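Local coordinates for putative isochorismatase (Bordetella bronchiseptica, PDB 3UAO), which catalyses the hydrolysis of maleamate to maleate and ammonia, a step in the bacterial breakdown of nicotinate (vitamin B3), at residues H90-Y95 with S122-Q127. Sequence-based numbering, arbitrary orientation.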
ATOM      1  N   HIS A  90      18.175  -5.902   2.074  1.00 17.48           N
ATOM      2  CA  HIS A  90      18.309  -6.128   3.496  1.00 17.00           C
ATOM      3  C   HIS A  90      17.299  -5.219   4.205  1.00 15.89           C
ATOM      4  O   HIS A  90      17.031  -4.111   3.758  1.00 14.87           O
ATOM      5  CB  HIS A  90      19.726  -5.746   3.952  1.00 18.20           C
ATOM      6  CG  HIS A  90      20.821  -6.342   3.120  1.00 19.50           C
ATOM      7  ND1 HIS A  90      21.607  -7.383   3.563  1.00 23.60           N
ATOM      8  CD2 HIS A  90      21.256  -6.047   1.871  1.00 21.84           C
ATOM      9  CE1 HIS A  90      22.490  -7.695   2.624  1.00 25.84           C
ATOM     10  NE2 HIS A  90      22.298  -6.897   1.588  1.00 24.66           N
ATOM     11  N   SER A  91      16.745  -5.694   5.305  1.00 14.67           N
ATOM     12  CA  SER A  91      15.787  -4.933   6.058  1.00 14.07           C
ATOM     13  C   SER A  91      16.393  -4.665   7.438  1.00 14.43           C
ATOM     14  O   SER A  91      17.223  -5.420   7.951  1.00 14.44           O
ATOM     15  CB  SER A  91      14.449  -5.708   6.160  1.00 14.21           C
ATOM     16  OG  SER A  91      14.327  -6.416   7.379  1.00 12.60           O
ATOM     17  N   ARG A  92      15.958  -3.571   8.032  1.00 14.10           N
ATOM     18  CA  ARG A  92      16.375  -3.177   9.380  1.00 13.52           C
ATOM     19  C   ARG A  92      15.166  -2.522   9.995  1.00 12.82           C
ATOM     20  O   ARG A  92      14.465  -1.815   9.280  1.00 11.49           O
ATOM     21  CB  ARG A  92      17.485  -2.113   9.330  1.00 13.75           C
ATOM     22  CG  ARG A  92      18.805  -2.556   8.720  1.00 13.68           C
ATOM     23  CD  ARG A  92      19.758  -1.396   8.577  1.00 14.69           C
ATOM     24  NE  ARG A  92      19.921  -0.733   9.871  1.00 16.61           N
ATOM     25  CZ  ARG A  92      20.227   0.549  10.063  1.00 14.39           C
ATOM     26  NH1 ARG A  92      20.441   1.375   9.052  1.00 14.84           N
ATOM     27  NH2 ARG A  92      20.298   0.999  11.292  1.00 14.70           N
ATOM     28  N   ILE A  93      14.886  -2.778  11.280  1.00 12.98           N
ATOM     29  CA  ILE A  93      13.889  -2.003  12.009  1.00 12.32           C
ATOM     30  C   ILE A  93      14.582  -0.743  12.457  1.00 13.10           C
ATOM     31  O   ILE A  93      15.700  -0.791  13.014  1.00 14.33           O
ATOM     32  CB  ILE A  93      13.266  -2.780  13.171  1.00 13.24           C
ATOM     33  CG1 ILE A  93      12.425  -3.940  12.625  1.00 13.59           C
ATOM     34  CG2 ILE A  93      12.298  -1.909  14.010  1.00 13.29           C
ATOM     35  CD1 ILE A  93      11.863  -4.905  13.699  1.00 12.46           C
ATOM     36  N   VAL A  94      13.981   0.400  12.109  1.00 12.97           N
ATOM     37  CA  VAL A  94      14.473   1.721  12.524  1.00 12.81           C
ATOM     38  C   VAL A  94      13.328   2.659  12.900  1.00 13.12           C
ATOM     39  O   VAL A  94      12.452   2.959  12.081  1.00 12.83           O
ATOM     40  CB  VAL A  94      15.271   2.395  11.419  1.00 13.15           C
ATOM     41  CG1 VAL A  94      15.571   3.882  11.802  1.00 13.64           C
ATOM     42  CG2 VAL A  94      16.552   1.631  11.099  1.00 12.65           C
ATOM     43  N   TYR A  95      13.341   3.142  14.134  1.00 14.44           N
ATOM     44  CA  TYR A  95      12.475   4.259  14.548  1.00 14.65           C
ATOM     45  C   TYR A  95      13.274   5.554  14.621  1.00 15.70           C
ATOM     46  O   TYR A  95      14.508   5.521  14.680  1.00 14.72           O
ATOM     47  CB  TYR A  95      11.878   3.984  15.915  1.00 14.84           C
ATOM     48  CG  TYR A  95      10.822   2.884  15.937  1.00 15.34           C
ATOM     49  CD1 TYR A  95       9.463   3.194  15.928  1.00 15.35           C
ATOM     50  CD2 TYR A  95      11.179   1.566  16.018  1.00 14.93           C
ATOM     51  CE1 TYR A  95       8.496   2.208  15.961  1.00 15.10           C
ATOM     52  CE2 TYR A  95      10.201   0.550  16.041  1.00 14.74           C
ATOM     53  CZ  TYR A  95       8.871   0.890  16.013  1.00 13.59           C
ATOM     54  OH  TYR A  95       7.900  -0.073  16.040  1.00 13.21           O
ATOM     55  N   SER A 122      20.630  -1.844  16.057  1.00 28.11           N
ATOM     56  CA  SER A 122      19.799  -1.802  14.858  1.00 27.06           C
ATOM     57  C   SER A 122      20.588  -2.094  13.589  1.00 26.93           C
ATOM     58  O   SER A 122      20.000  -2.293  12.549  1.00 25.55           O
ATOM     59  CB  SER A 122      19.150  -0.436  14.734  1.00 26.76           C
ATOM     60  OG  SER A 122      20.075   0.533  14.256  1.00 25.20           O
ATOM     61  N   ALA A 123      21.914  -2.117  13.680  1.00 27.68           N
ATOM     62  CA  ALA A 123      22.761  -2.297  12.512  1.00 28.07           C
ATOM     63  C   ALA A 123      22.771  -3.736  12.015  1.00 28.23           C
ATOM     64  O   ALA A 123      22.718  -4.683  12.810  1.00 28.00           O
ATOM     65  CB  ALA A 123      24.196  -1.864  12.824  1.00 28.56           C
ATOM     66  N   ILE A 124      22.918  -3.886  10.701  1.00 28.64           N
ATOM     67  CA  ILE A 124      23.157  -5.206  10.094  1.00 28.76           C
ATOM     68  C   ILE A 124      24.459  -5.853  10.607  1.00 29.49           C
ATOM     69  O   ILE A 124      25.458  -5.184  10.800  1.00 29.91           O
ATOM     70  CB  ILE A 124      23.175  -5.121   8.569  1.00 28.14           C
ATOM     71  CG1 ILE A 124      21.754  -4.806   8.070  1.00 27.40           C
ATOM     72  CG2 ILE A 124      23.719  -6.432   7.991  1.00 27.79           C
ATOM     73  CD1 ILE A 124      21.614  -4.695   6.539  1.00 26.46           C
ATOM     74  N   VAL A 125      24.409  -7.158  10.846  1.00 30.62           N
ATOM     75  CA  VAL A 125      25.505  -7.866  11.511  1.00 31.85           C
ATOM     76  C   VAL A 125      26.678  -7.914  10.563  1.00 33.15           C
ATOM     77  O   VAL A 125      26.484  -8.169   9.390  1.00 32.85           O
ATOM     78  CB  VAL A 125      25.121  -9.312  11.940  1.00 31.74           C
ATOM     79  CG1 VAL A 125      23.986  -9.286  12.973  1.00 30.14           C
ATOM     80  CG2 VAL A 125      24.776 -10.174  10.744  1.00 30.36           C
ATOM     81  N   PRO A 126      27.901  -7.676  11.065  1.00 35.61           N
ATOM     82  CA  PRO A 126      29.066  -7.595  10.184  1.00 37.05           C
ATOM     83  C   PRO A 126      29.175  -8.769   9.241  1.00 37.39           C
ATOM     84  O   PRO A 126      29.604  -8.573   8.113  1.00 38.67           O
ATOM     85  CB  PRO A 126      30.249  -7.567  11.156  1.00 38.06           C
ATOM     86  CG  PRO A 126      29.684  -6.940  12.395  1.00 38.34           C
ATOM     87  CD  PRO A 126      28.297  -7.549  12.479  1.00 36.91           C
ATOM     88  N   GLN A 127      28.756  -9.952   9.686  1.00 37.37           N
ATOM     89  CA  GLN A 127      28.715 -11.155   8.848  1.00 37.59           C
ATOM     90  C   GLN A 127      27.980 -10.986   7.509  1.00 36.12           C
ATOM     91  O   GLN A 127      28.300 -11.676   6.528  1.00 36.35           O
ATOM     92  CB  GLN A 127      28.036 -12.299   9.604  1.00 37.58           C
ATOM     93  CG  GLN A 127      28.739 -12.733  10.877  1.00 41.26           C
ATOM     94  CD  GLN A 127      28.108 -12.203  12.158  1.00 43.14           C
ATOM     95  OE1 GLN A 127      26.902 -12.235  12.320  1.00 44.59           O
ATOM     96  NE2 GLN A 127      28.939 -11.749  13.090  1.00 45.44           N
TER
HETATM   97  O   HOH W   1      17.172  -2.813  13.079  1.00 26.37           O
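R92 holds S122 with the NE and NH2 edge of its guanidinium, one nitrogen to the carbonyl oxygen and one to the hydroxyl. R92 NE donates to the backbone O of S122 at 3.1 Å, with a nearly straight N-H...O angle of 165°. The carbonyl meets the guanidinium in its plane, while the donor sits above the carbonyl plane. R92 NH2 donates to S122 OG at 3.0 Å. That bond is more bent, but OG also lies in the guanidinium plane. The R92 chain bends at chi3 (54°), which turns this edge to S122. Two bonds from one flat group limit its rotation, and V94 CG2 sits over one face, toward its rim. The third nitrogen, NH1, makes a salt bridge with E117. S122 OG has a single proton to share between the backbone O atoms of K116 and A119, both within hydrogen-bonding distance. A water donates to S122 O at 2.9 Å, so S122 O accepts from both R92 NE and the water. Its link to I93 O is unusually short, so a water bridge between the two backbones is doubtful.

Beyond the polar group, I124 packs against the strand through the end of its side chain. I124 CG1 lies 3.8 Å from R92 CG, and the two side chains cross at about a right angle. I124 CD1 reaches H90 CB at 3.4 Å and approaches the imidazole obliquely. H90 NE2 is hydrogen-bonded to E134.

The contact ties the loop between helix 105-108 and strand 135-139 to the C-terminal part of strand 87-93. This strand lies between 45-50 and 135-139 in the parallel sheet of the Rossmann-like isochorismatase fold. Further along the loop, V125 packs on helices 54-57 and 67-84.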